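Local coordinates for Lmo2812 protein (Listeria monocytogenes EGD-e, PDB 5ZQA) that probably acts as a serine-type D-Ala-D-Ala carboxypeptidase, a penicillin-binding protein that trims cell-wall peptidoglycan peptides, at residues A[28-40]-A[262-274]. Residues are numbered along the deposited sequence; the frame is centred on the assembly and turned at random.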
loop_
_atom_site.group_PDB
_atom_site.type_symbol
_atom_site.label_atom_id
_atom_site.label_comp_id
_atom_site.label_asym_id
_atom_site.label_seq_id
_atom_site.Cartn_x
_atom_site.Cartn_y
_atom_site.Cartn_z
ATOM N N GLN A 28 8.702 25.827 4.188
ATOM C CA GLN A 28 7.688 24.803 4.002
ATOM C C GLN A 28 6.454 25.213 4.798
ATOM O O GLN A 28 6.570 25.791 5.882
ATOM C CB GLN A 28 8.206 23.425 4.425
ATOM C CG GLN A 28 9.644 23.123 3.985
ATOM C CD GLN A 28 9.847 23.148 2.471
ATOM O OE1 GLN A 28 8.890 23.216 1.695
ATOM N NE2 GLN A 28 11.107 23.083 2.047
ATOM N N PRO A 29 5.264 24.933 4.251
ATOM C CA PRO A 29 4.027 25.472 4.824
ATOM C C PRO A 29 3.739 24.973 6.231
ATOM O O PRO A 29 4.349 24.026 6.728
ATOM C CB PRO A 29 2.951 24.985 3.850
ATOM C CG PRO A 29 3.538 23.769 3.237
ATOM C CD PRO A 29 4.997 24.058 3.097
ATOM N N ASN A 30 2.795 25.648 6.865
ATOM C CA ASN A 30 2.350 25.320 8.202
ATOM C C ASN A 30 1.009 24.607 8.107
ATOM O O ASN A 30 -0.033 25.257 8.011
ATOM C CB ASN A 30 2.249 26.604 9.033
ATOM C CG ASN A 30 1.856 26.350 10.471
ATOM O OD1 ASN A 30 2.086 25.270 11.016
ATOM N ND2 ASN A 30 1.260 27.360 11.101
ATOM N N LEU A 31 1.032 23.276 8.104
ATOM C CA LEU A 31 -0.201 22.510 7.987
ATOM C C LEU A 31 -0.688 22.031 9.340
ATOM O O LEU A 31 0.101 21.786 10.256
ATOM C CB LEU A 31 -0.020 21.300 7.064
ATOM C CG LEU A 31 0.490 21.573 5.648
ATOM C CD1 LEU A 31 0.693 20.256 4.916
ATOM C CD2 LEU A 31 -0.454 22.482 4.858
ATOM N N TYR A 32 -1.998 21.883 9.453
ATOM C CA TYR A 32 -2.581 21.302 10.650
ATOM C C TYR A 32 -3.329 20.040 10.271
ATOM O O TYR A 32 -4.463 20.087 9.799
ATOM C CB TYR A 32 -3.474 22.319 11.351
ATOM C CG TYR A 32 -2.634 23.436 11.918
ATOM C CD1 TYR A 32 -1.842 23.223 13.039
ATOM C CD2 TYR A 32 -2.586 24.681 11.305
ATOM C CE1 TYR A 32 -1.048 24.229 13.557
ATOM C CE2 TYR A 32 -1.786 25.696 11.815
ATOM C CZ TYR A 32 -1.024 25.455 12.940
ATOM O OH TYR A 32 -0.228 26.452 13.461
ATOM N N LEU A 33 -2.648 18.916 10.458
ATOM C CA LEU A 33 -3.134 17.620 10.003
ATOM C C LEU A 33 -3.561 16.772 11.175
ATOM O O LEU A 33 -3.083 16.970 12.293
ATOM C CB LEU A 33 -2.045 16.876 9.220
ATOM C CG LEU A 33 -1.365 17.657 8.090
ATOM C CD1 LEU A 33 -0.268 16.829 7.444
ATOM C CD2 LEU A 33 -2.382 18.086 7.047
ATOM N N SER A 34 -4.439 15.806 10.920
ATOM C CA SER A 34 -4.787 14.821 11.938
ATOM C C SER A 34 -3.651 13.832 12.121
ATOM O O SER A 34 -3.344 13.413 13.237
ATOM C CB SER A 34 -6.065 14.073 11.565
ATOM O OG SER A 34 -6.311 13.048 12.514
ATOM N N ALA A 35 -3.037 13.465 11.005
ATOM C CA ALA A 35 -1.946 12.499 10.993
ATOM C C ALA A 35 -0.860 12.839 11.995
ATOM O O ALA A 35 -0.470 13.997 12.123
ATOM C CB ALA A 35 -1.342 12.427 9.605
ATOM N N ASN A 36 -0.350 11.826 12.683
ATOM C CA ASN A 36 0.777 12.045 13.577
ATOM C C ASN A 36 2.121 12.044 12.852
ATOM O O ASN A 36 3.088 12.619 13.348
ATOM C CB ASN A 36 0.739 11.011 14.696
ATOM C CG ASN A 36 -0.353 11.328 15.708
ATOM O OD1 ASN A 36 -0.459 12.468 16.167
ATOM N ND2 ASN A 36 -1.187 10.344 16.030
ATOM N N ALA A 37 2.174 11.443 11.667
ATOM C CA ALA A 37 3.337 11.582 10.787
ATOM C C ALA A 37 2.830 11.775 9.372
ATOM O O ALA A 37 1.895 11.093 8.949
ATOM C CB ALA A 37 4.249 10.367 10.862
ATOM N N ALA A 38 3.417 12.716 8.648
ATOM C CA ALA A 38 2.946 13.001 7.302
ATOM C C ALA A 38 4.018 13.658 6.471
ATOM O O ALA A 38 4.920 14.308 7.003
ATOM C CB ALA A 38 1.724 13.877 7.348
ATOM N N ALA A 39 3.909 13.503 5.160
ATOM C CA ALA A 39 4.866 14.117 4.256
ATOM C C ALA A 39 4.341 14.099 2.833
ATOM O O ALA A 39 3.441 13.323 2.496
ATOM C CB ALA A 39 6.229 13.400 4.335
ATOM N N VAL A 40 4.894 14.965 1.997
ATOM C CA VAL A 40 4.655 14.854 0.566
ATOM C C VAL A 40 5.972 15.169 -0.129
ATOM O O VAL A 40 6.722 16.058 0.306
ATOM C CB VAL A 40 3.470 15.763 0.089
ATOM C CG1 VAL A 40 3.702 17.261 0.422
ATOM C CG2 VAL A 40 3.173 15.536 -1.397
ATOM N N PHE A 262 -8.020 11.404 4.510
ATOM C CA PHE A 262 -8.177 11.928 3.162
ATOM C C PHE A 262 -8.196 13.467 3.159
ATOM O O PHE A 262 -7.726 14.094 2.215
ATOM C CB PHE A 262 -9.434 11.334 2.500
ATOM C CG PHE A 262 -9.351 9.836 2.280
ATOM C CD1 PHE A 262 -8.311 9.290 1.548
ATOM C CD2 PHE A 262 -10.310 8.983 2.806
ATOM C CE1 PHE A 262 -8.226 7.925 1.336
ATOM C CE2 PHE A 262 -10.228 7.615 2.603
ATOM C CZ PHE A 262 -9.175 7.089 1.863
ATOM N N LYS A 263 -8.722 14.069 4.226
ATOM C CA LYS A 263 -8.639 15.524 4.378
ATOM C C LYS A 263 -7.193 15.968 4.489
ATOM O O LYS A 263 -6.811 16.997 3.926
ATOM C CB LYS A 263 -9.414 15.990 5.609
ATOM C CG LYS A 263 -10.896 15.724 5.547
ATOM C CD LYS A 263 -11.597 16.708 4.641
ATOM C CE LYS A 263 -13.108 16.622 4.852
ATOM N NZ LYS A 263 -13.818 17.646 4.055
ATOM N N ASP A 264 -6.391 15.203 5.226
ATOM C CA ASP A 264 -4.955 15.483 5.309
ATOM C C ASP A 264 -4.296 15.365 3.938
ATOM O O ASP A 264 -3.441 16.178 3.584
ATOM C CB ASP A 264 -4.230 14.522 6.267
ATOM C CG ASP A 264 -4.607 14.716 7.730
ATOM O OD1 ASP A 264 -5.199 15.756 8.097
ATOM O OD2 ASP A 264 -4.288 13.796 8.519
ATOM N N THR A 265 -4.667 14.328 3.188
ATOM C CA THR A 265 -4.099 14.112 1.867
ATOM C C THR A 265 -4.442 15.257 0.923
ATOM O O THR A 265 -3.603 15.665 0.121
ATOM C CB THR A 265 -4.569 12.771 1.283
ATOM O OG1 THR A 265 -4.085 11.725 2.123
ATOM C CG2 THR A 265 -4.026 12.546 -0.128
ATOM N N GLU A 266 -5.653 15.806 1.038
ATOM C CA GLU A 266 -6.013 16.973 0.222
ATOM C C GLU A 266 -5.055 18.138 0.472
ATOM O O GLU A 266 -4.596 18.783 -0.469
ATOM C CB GLU A 266 -7.449 17.424 0.498
ATOM C CG GLU A 266 -8.521 16.500 -0.044
ATOM C CD GLU A 266 -9.918 17.041 0.231
ATOM O OE1 GLU A 266 -10.307 18.045 -0.402
ATOM O OE2 GLU A 266 -10.618 16.475 1.096
ATOM N N LYS A 267 -4.759 18.396 1.742
ATOM C CA LYS A 267 -3.850 19.475 2.113
ATOM C C LYS A 267 -2.439 19.223 1.585
ATOM O O LYS A 267 -1.772 20.139 1.107
ATOM C CB LYS A 267 -3.828 19.637 3.627
ATOM C CG LYS A 267 -5.107 20.236 4.185
ATOM C CD LYS A 267 -5.042 20.245 5.689
ATOM C CE LYS A 267 -6.291 20.855 6.309
ATOM N NZ LYS A 267 -6.288 20.556 7.767
ATOM N N LEU A 268 -1.994 17.969 1.653
ATOM C CA LEU A 268 -0.651 17.627 1.189
ATOM C C LEU A 268 -0.541 17.733 -0.329
ATOM O O LEU A 268 0.490 18.182 -0.854
ATOM C CB LEU A 268 -0.262 16.213 1.650
ATOM C CG LEU A 268 -0.042 16.068 3.160
ATOM C CD1 LEU A 268 0.002 14.599 3.542
ATOM C CD2 LEU A 268 1.252 16.756 3.587
ATOM N N MET A 269 -1.599 17.342 -1.037
ATOM C CA MET A 269 -1.589 17.428 -2.493
ATOM C C MET A 269 -1.566 18.894 -2.937
ATOM O O MET A 269 -0.902 19.232 -3.922
ATOM C CB MET A 269 -2.792 16.675 -3.083
ATOM C CG MET A 269 -2.634 15.147 -3.048
ATOM S SD MET A 269 -1.154 14.638 -3.965
ATOM C CE MET A 269 -1.100 12.865 -3.665
ATOM N N GLU A 270 -2.253 19.761 -2.194
ATOM C CA GLU A 270 -2.215 21.205 -2.463
ATOM C C GLU A 270 -0.786 21.747 -2.343
ATOM O O GLU A 270 -0.325 22.515 -3.190
ATOM C CB GLU A 270 -3.151 21.966 -1.513
ATOM C CG GLU A 270 -3.165 23.475 -1.741
ATOM C CD GLU A 270 -4.407 24.147 -1.179
ATOM O OE1 GLU A 270 -5.514 23.588 -1.333
ATOM O OE2 GLU A 270 -4.275 25.242 -0.590
ATOM N N VAL A 271 -0.086 21.340 -1.291
ATOM C CA VAL A 271 1.319 21.704 -1.116
ATOM C C VAL A 271 2.173 21.116 -2.230
ATOM O O VAL A 271 3.050 21.792 -2.792
ATOM C CB VAL A 271 1.847 21.214 0.255
ATOM C CG1 VAL A 271 3.364 21.385 0.355
ATOM C CG2 VAL A 271 1.153 21.980 1.360
ATOM N N GLY A 272 1.916 19.851 -2.544
ATOM C CA GLY A 272 2.707 19.147 -3.540
ATOM C C GLY A 272 2.717 19.824 -4.899
ATOM O O GLY A 272 3.723 19.779 -5.613
ATOM N N PHE A 273 1.605 20.459 -5.260
ATOM C CA PHE A 273 1.505 21.111 -6.563
ATOM C C PHE A 273 1.481 22.630 -6.482
ATOM O O PHE A 273 1.176 23.301 -7.470
ATOM C CB PHE A 273 0.265 20.615 -7.311
ATOM C CG PHE A 273 0.365 19.181 -7.726
ATOM C CD1 PHE A 273 1.235 18.797 -8.731
ATOM C CD2 PHE A 273 -0.390 18.210 -7.090
ATOM C CE1 PHE A 273 1.341 17.474 -9.100
ATOM C CE2 PHE A 273 -0.292 16.886 -7.459
ATOM C CZ PHE A 273 0.575 16.516 -8.462
ATOM N N LYS A 274 1.815 23.172 -5.316
ATOM C CA LYS A 274 1.862 24.623 -5.139
ATOM C C LYS A 274 2.877 25.275 -6.076
ATOM O O LYS A 274 3.960 24.743 -6.312
ATOM C CB LYS A 274 2.197 24.978 -3.692
ATOM C CG LYS A 274 2.155 26.473 -3.405
ATOM C CD LYS A 274 2.798 26.795 -2.065
ATOM C CE LYS A 274 3.063 28.285 -1.930
ATOM N NZ LYS A 274 3.942 28.569 -0.767
#
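Leu268 projects from the C-terminal helix into a hollow formed by Leu31 and Leu33 from the incoming loop and by Ala38, Val40 and the backbone carbonyl of Ala39 from the first strand. Its two branches divide the work. CD2 meets Leu31 CD1 at 3.8 Å and also touches Leu33 CD1 and Val40 CG1, whereas CD1 lies against Ala38 CB and Ala39 O. Tyr50 of strand 48-52 and Val252 of strand 246-255 also touch Leu268.

One turn on, Val271 fills the next hollow, between Pro29, Leu31 and Val40. Pro29 presents its CG corner to both Val271 methyls, CG lying 3.5 Å from Val271 CG2, while Leu31 CD2 packs obliquely on the same methyl. Val40 places CG1 between its own backbone N and carbonyl carbon (chi1 58°), which directs that methyl to Leu268 O and Val271 CG1; its CG2 faces the CA of Gly272, where a side chain would have little room, consistent with the axes of the short segments passing 8.4 Å apart at a 33° angle.

At the other end the fit is polar. The buried carboxylate of Asp264 faces the turn after Leu33 and takes two backbone N-H groups: Ser34 N at 2.9 Å from OD1 and Ala35 N at 2.8 Å from OD2. Each oxygen is met on its syn side, though both donors stand some 20 to 30° out of the carboxylate plane. Lys267, extended beyond CG, slides past Leu33 with CD against Leu33 CD2, and its NZ donates to Tyr32 O at 2.8 Å. Ser34 OG turns to Gly256 N.

The N-terminal arm is thus fastened across the helix that backs the five-stranded antiparallel sheet of this S11-family penicillin-binding protein. Paired N-H donors probably stabilise Asp264 as a carboxylate despite its burial, fixing the turn into strand 37-42 while Pro29, the leucines and the valines pack the rest, partly open to solvent at the Pro29 end.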